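PDB 3K17: Lin0012 protein from Listeria innocua, which probably phosphorylates phosphomevalonate with ATP in the mevalonate pathway, as a GHMP-family kinase. Local coordinates for residues Q232-F236 against L284-V290; N291-L297 against S313-G319. One frame throughout, in Å; residues are numbered along the deposited sequence.

Interaction 1: residues Q232-F236 against L284-V290; sequences QIHAF and LGTKAGV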
loop_
_atom_site.group_PDB
_atom_site.type_symbol
_atom_site.label_atom_id
_atom_site.label_comp_id
_atom_site.label_asym_id
_atom_site.label_seq_id
_atom_site.Cartn_x
_atom_site.Cartn_y
_atom_site.Cartn_z
ATOM N N GLN A 232 -19.317 -0.083 23.469
ATOM C CA GLN A 232 -19.382 -0.875 24.689
ATOM C C GLN A 232 -20.811 -1.359 24.930
ATOM O O GLN A 232 -21.027 -2.525 25.265
ATOM C CB GLN A 232 -18.894 -0.053 25.889
ATOM C CG GLN A 232 -17.413 0.308 25.828
ATOM C CD GLN A 232 -16.962 1.178 26.992
ATOM O OE1 GLN A 232 -17.549 2.228 27.266
ATOM N NE2 GLN A 232 -15.909 0.747 27.679
ATOM N N ILE A 233 -21.783 -0.466 24.745
ATOM C CA ILE A 233 -23.184 -0.818 24.948
ATOM C C ILE A 233 -23.665 -1.844 23.922
ATOM O O ILE A 233 -24.372 -2.789 24.268
ATOM C CB ILE A 233 -24.102 0.432 24.884
ATOM C CG1 ILE A 233 -23.762 1.392 26.028
ATOM C CG2 ILE A 233 -25.568 0.015 24.997
ATOM C CD1 ILE A 233 -23.961 0.794 27.409
ATOM N N HIS A 234 -23.284 -1.664 22.662
ATOM C CA HIS A 234 -23.696 -2.603 21.629
ATOM C C HIS A 234 -23.178 -3.996 21.971
ATOM O O HIS A 234 -23.875 -4.994 21.781
ATOM C CB HIS A 234 -23.152 -2.184 20.267
ATOM C CG HIS A 234 -23.577 -3.086 19.151
ATOM N ND1 HIS A 234 -24.874 -3.130 18.685
ATOM C CD2 HIS A 234 -22.889 -4.006 18.436
ATOM C CE1 HIS A 234 -24.964 -4.039 17.729
ATOM N NE2 HIS A 234 -23.774 -4.585 17.559
ATOM N N ALA A 235 -21.950 -4.057 22.474
ATOM C CA ALA A 235 -21.351 -5.330 22.849
ATOM C C ALA A 235 -22.100 -5.899 24.045
ATOM O O ALA A 235 -22.335 -7.104 24.125
ATOM C CB ALA A 235 -19.883 -5.142 23.191
ATOM N N PHE A 236 -22.470 -5.024 24.976
ATOM C CA PHE A 236 -23.209 -5.445 26.156
ATOM C C PHE A 236 -24.498 -6.122 25.703
ATOM O O PHE A 236 -24.924 -7.125 26.272
ATOM C CB PHE A 236 -23.549 -4.241 27.033
ATOM C CG PHE A 236 -24.474 -4.569 28.169
ATOM C CD1 PHE A 236 -24.053 -5.393 29.209
ATOM C CD2 PHE A 236 -25.775 -4.080 28.185
ATOM C CE1 PHE A 236 -24.915 -5.729 30.249
ATOM C CE2 PHE A 236 -26.648 -4.410 29.222
ATOM C CZ PHE A 236 -26.217 -5.236 30.255
ATOM N N LEU A 284 -27.896 0.487 33.504
ATOM C CA LEU A 284 -27.274 0.065 32.257
ATOM C C LEU A 284 -25.773 0.303 32.322
ATOM O O LEU A 284 -24.981 -0.568 31.963
ATOM C CB LEU A 284 -27.876 0.838 31.073
ATOM C CG LEU A 284 -27.222 0.609 29.706
ATOM C CD1 LEU A 284 -27.260 -0.868 29.361
ATOM C CD2 LEU A 284 -27.943 1.423 28.639
ATOM N N GLY A 285 -25.390 1.488 32.785
ATOM C CA GLY A 285 -23.983 1.824 32.886
ATOM C C GLY A 285 -23.242 0.867 33.797
ATOM O O GLY A 285 -22.127 0.435 33.495
ATOM N N THR A 286 -23.873 0.533 34.918
ATOM C CA THR A 286 -23.288 -0.373 35.894
ATOM C C THR A 286 -23.127 -1.773 35.324
ATOM O O THR A 286 -22.033 -2.334 35.337
ATOM C CB THR A 286 -24.160 -0.453 37.163
ATOM O OG1 THR A 286 -24.145 0.814 37.832
ATOM C CG2 THR A 286 -23.640 -1.537 38.105
ATOM N N LYS A 287 -24.220 -2.333 34.820
ATOM C CA LYS A 287 -24.196 -3.679 34.259
ATOM C C LYS A 287 -23.229 -3.842 33.089
ATOM O O LYS A 287 -22.491 -4.825 33.019
ATOM C CB LYS A 287 -25.600 -4.088 33.813
ATOM C CG LYS A 287 -26.638 -4.088 34.921
ATOM C CD LYS A 287 -27.980 -4.553 34.386
ATOM C CE LYS A 287 -29.063 -4.517 35.452
ATOM N NZ LYS A 287 -30.366 -5.007 34.904
ATOM N N ALA A 288 -23.230 -2.879 32.175
ATOM C CA ALA A 288 -22.360 -2.936 31.004
ATOM C C ALA A 288 -20.930 -2.499 31.299
ATOM O O ALA A 288 -20.037 -2.669 30.465
ATOM C CB ALA A 288 -22.942 -2.074 29.886
ATOM N N GLY A 289 -20.710 -1.938 32.483
ATOM C CA GLY A 289 -19.381 -1.473 32.821
ATOM C C GLY A 289 -19.072 -0.223 32.020
ATOM O O GLY A 289 -17.941 -0.009 31.587
ATOM N N VAL A 290 -20.093 0.600 31.810
ATOM C CA VAL A 290 -19.947 1.839 31.059
ATOM C C VAL A 290 -20.266 3.019 31.963
ATOM O O VAL A 290 -21.344 3.088 32.558
ATOM C CB VAL A 290 -20.896 1.884 29.848
ATOM C CG1 VAL A 290 -20.732 3.205 29.110
ATOM C CG2 VAL A 290 -20.605 0.711 28.919
#
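Phe-236 and Ala-288 bring the two backbones nearest, CA to CA 5.5 Å, where the short helical segments 232-236 and 284-288 run at 73° to each other with axes 10.3 Å apart. The methyl of Ala-288 lies over one face of the Phe-236 ring, displaced toward its rim: CB sits 3.8 Å from the ring centroid, a CH-pi contact. The Phe-236 ring gets there because its CG is anti to the backbone N (chi1 172°). Farther along the ring, CE2 meets Leu-284 CD1 at 3.6 Å and CZ meets Lys-287 CB at 3.8 Å, both approaching obliquely, while the rest of the extended lysine leads away. Helix 267-288, in the C-terminal GHMP kinase region, ends here in a Schellman motif: Gly-289, with positive phi, donates its N to Thr-286 O, and Val-290 N bonds Gly-285 O. Val-290, just beyond the helix, points toward segment 232-236. Its CG2 touches both Gln-232 CB, at 3.6 Å, and Ile-233 CD1, at 3.7 Å. That same Ile-233 methyl also reaches Ala-288 CB and Leu-284 CG. Helix 241-264 adds Phe-247 against Leu-284 and Asn-243 against Phe-236, and Glu-239 of the second subunit packs on Gln-232.

Interaction 2: residues N291-L297 against S313-G319; sequences NIETSLL and SSGSGGG
Ile-292 and Gly-318 are joined through their backbones by the one hydrogen bond between the segments: Gly-318 N donates to Ile-292 O over a short 2.6 Å, in the carbonyl plane and on a lone pair, with 156° at the hydrogen. Beside it, Gly-318 CA makes a CA-H...O contact of 3.3 Å with Asn-291 O. Two further bonds stay within a segment: Thr-294 OG1, set between the backbone N and the carbonyl carbon (chi1 59°), caps helix 295-306 by accepting from Leu-297 N at 3.1 Å, and Ser-316 OG donates to Gly-317 O. Segment 313-319 belongs to the glycine-rich connection between the antiparallel neighbours 310-313 and 321-326 of the four-stranded sheet, and probably corresponds to the C-terminal glycine-rich motif of GHMP kinases. Positive phi at all four glycines, Gly-315 and Gly-317 to Gly-319, lets the chain turn. The remaining contacts are van der Waals packing of methyls. Leu-297 CD1 lies 3.7 Å from both Ser-313 CB and Gly-319 O, Ile-292 CG2 is 3.7 Å from Ser-316 O, and Thr-294 CG2 rests on Gly-318 C at 3.4 Å. Outside the pair, Ser-316 O bonds Tyr-21 OH, while Glu-293 forms a salt bridge with Arg-278.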
loop_
_atom_site.group_PDB
_atom_site.type_symbol
_atom_site.label_atom_id
_atom_site.label_comp_id
_atom_site.label_asym_id
_atom_site.label_seq_id
_atom_site.Cartn_x
_atom_site.Cartn_y
_atom_site.Cartn_z
ATOM N N ASN A 291 -19.324 3.949 32.057
ATOM C CA ASN A 291 -19.490 5.120 32.901
ATOM C C ASN A 291 -20.399 6.174 32.270
ATOM O O ASN A 291 -19.934 7.238 31.852
ATOM C CB ASN A 291 -18.114 5.715 33.214
ATOM C CG ASN A 291 -18.195 6.933 34.107
ATOM O OD1 ASN A 291 -18.975 6.968 35.059
ATOM N ND2 ASN A 291 -17.377 7.939 33.813
ATOM N N ILE A 292 -21.696 5.875 32.199
ATOM C CA ILE A 292 -22.658 6.812 31.622
ATOM C C ILE A 292 -22.808 8.015 32.542
ATOM O O ILE A 292 -22.576 9.155 32.138
ATOM C CB ILE A 292 -24.038 6.157 31.417
ATOM C CG1 ILE A 292 -23.917 4.990 30.433
ATOM C CG2 ILE A 292 -25.031 7.190 30.902
ATOM C CD1 ILE A 292 -25.206 4.238 30.207
ATOM N N GLU A 293 -23.200 7.769 33.783
ATOM C CA GLU A 293 -23.335 8.865 34.722
ATOM C C GLU A 293 -22.009 9.059 35.454
ATOM O O GLU A 293 -21.682 8.318 36.379
ATOM C CB GLU A 293 -24.453 8.585 35.723
ATOM C CG GLU A 293 -24.695 9.732 36.690
ATOM C CD GLU A 293 -25.964 9.556 37.486
ATOM O OE1 GLU A 293 -27.059 9.708 36.900
ATOM O OE2 GLU A 293 -25.869 9.254 38.693
ATOM N N THR A 294 -21.241 10.051 35.015
ATOM C CA THR A 294 -19.957 10.350 35.631
ATOM C C THR A 294 -20.202 10.928 37.014
ATOM O O THR A 294 -21.345 11.168 37.401
ATOM C CB THR A 294 -19.166 11.387 34.818
ATOM O OG1 THR A 294 -19.930 12.593 34.717
ATOM C CG2 THR A 294 -18.869 10.866 33.424
ATOM N N SER A 295 -19.125 11.155 37.756
ATOM C CA SER A 295 -19.242 11.715 39.092
ATOM C C SER A 295 -19.838 13.109 39.027
ATOM O O SER A 295 -20.643 13.484 39.874
ATOM C CB SER A 295 -17.870 11.784 39.764
ATOM O OG SER A 295 -17.317 10.489 39.902
ATOM N N LEU A 296 -19.442 13.879 38.020
ATOM C CA LEU A 296 -19.951 15.234 37.880
ATOM C C LEU A 296 -21.421 15.217 37.463
ATOM O O LEU A 296 -22.212 16.045 37.914
ATOM C CB LEU A 296 -19.110 16.009 36.864
ATOM C CG LEU A 296 -19.243 17.532 36.894
ATOM C CD1 LEU A 296 -19.144 18.050 38.326
ATOM C CD2 LEU A 296 -18.148 18.138 36.024
ATOM N N LEU A 297 -21.789 14.267 36.610
ATOM C CA LEU A 297 -23.173 14.167 36.178
ATOM C C LEU A 297 -24.032 13.713 37.354
ATOM O O LEU A 297 -25.187 14.115 37.480
ATOM C CB LEU A 297 -23.297 13.198 34.999
ATOM C CG LEU A 297 -22.874 13.820 33.662
ATOM C CD1 LEU A 297 -22.758 12.757 32.577
ATOM C CD2 LEU A 297 -23.890 14.883 33.279
ATOM N N SER A 313 -28.195 12.913 32.785
ATOM C CA SER A 313 -27.257 13.179 31.714
ATOM C C SER A 313 -28.101 13.299 30.451
ATOM O O SER A 313 -29.218 12.771 30.384
ATOM C CB SER A 313 -26.260 12.027 31.577
ATOM O OG SER A 313 -26.935 10.781 31.478
ATOM N N SER A 314 -27.577 14.012 29.462
ATOM C CA SER A 314 -28.279 14.187 28.201
ATOM C C SER A 314 -27.442 13.582 27.082
ATOM O O SER A 314 -26.334 14.040 26.795
ATOM C CB SER A 314 -28.531 15.672 27.916
ATOM O OG SER A 314 -29.049 15.838 26.604
ATOM N N GLY A 315 -27.982 12.550 26.453
ATOM C CA GLY A 315 -27.265 11.895 25.378
ATOM C C GLY A 315 -26.528 10.652 25.838
ATOM O O GLY A 315 -27.056 9.825 26.588
ATOM N N SER A 316 -25.287 10.531 25.393
ATOM C CA SER A 316 -24.462 9.380 25.719
ATOM C C SER A 316 -23.986 9.358 27.163
ATOM O O SER A 316 -23.637 8.304 27.683
ATOM C CB SER A 316 -23.237 9.352 24.805
ATOM O OG SER A 316 -22.369 10.433 25.119
ATOM N N GLY A 317 -23.979 10.513 27.812
ATOM C CA GLY A 317 -23.475 10.558 29.172
ATOM C C GLY A 317 -21.960 10.448 29.070
ATOM O O GLY A 317 -21.409 10.627 27.987
ATOM N N GLY A 318 -21.282 10.145 30.172
ATOM C CA GLY A 318 -19.836 10.035 30.124
ATOM C C GLY A 318 -19.186 11.408 30.090
ATOM O O GLY A 318 -17.963 11.534 30.151
ATOM N N GLY A 319 -20.024 12.440 30.015
ATOM C CA GLY A 319 -19.544 13.807 29.951
ATOM C C GLY A 319 -20.595 14.660 29.266
ATOM O O GLY A 319 -21.793 14.431 29.436
#

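One side of each contact is taken from a continuous run, 284-297: helix 267-288 ends in interaction 1, and the connection to helix 295-306 begins interaction 2. They meet directly, where Ile-292 CD1 packs against Gly-285 and Leu-284. Both are partly buried, but interaction 1 lies farther out, 22 Å from the chain centre to its own centre against 16 Å, and beside a second subunit, whereas no other chain of the assembly touches interaction 2. Their chemistry differs too. Interaction 1 is mainly packing of aliphatic and aromatic side chains, with Phe-236 also touching backbone atoms; interaction 2 adds a backbone hydrogen bond to its methyl packing.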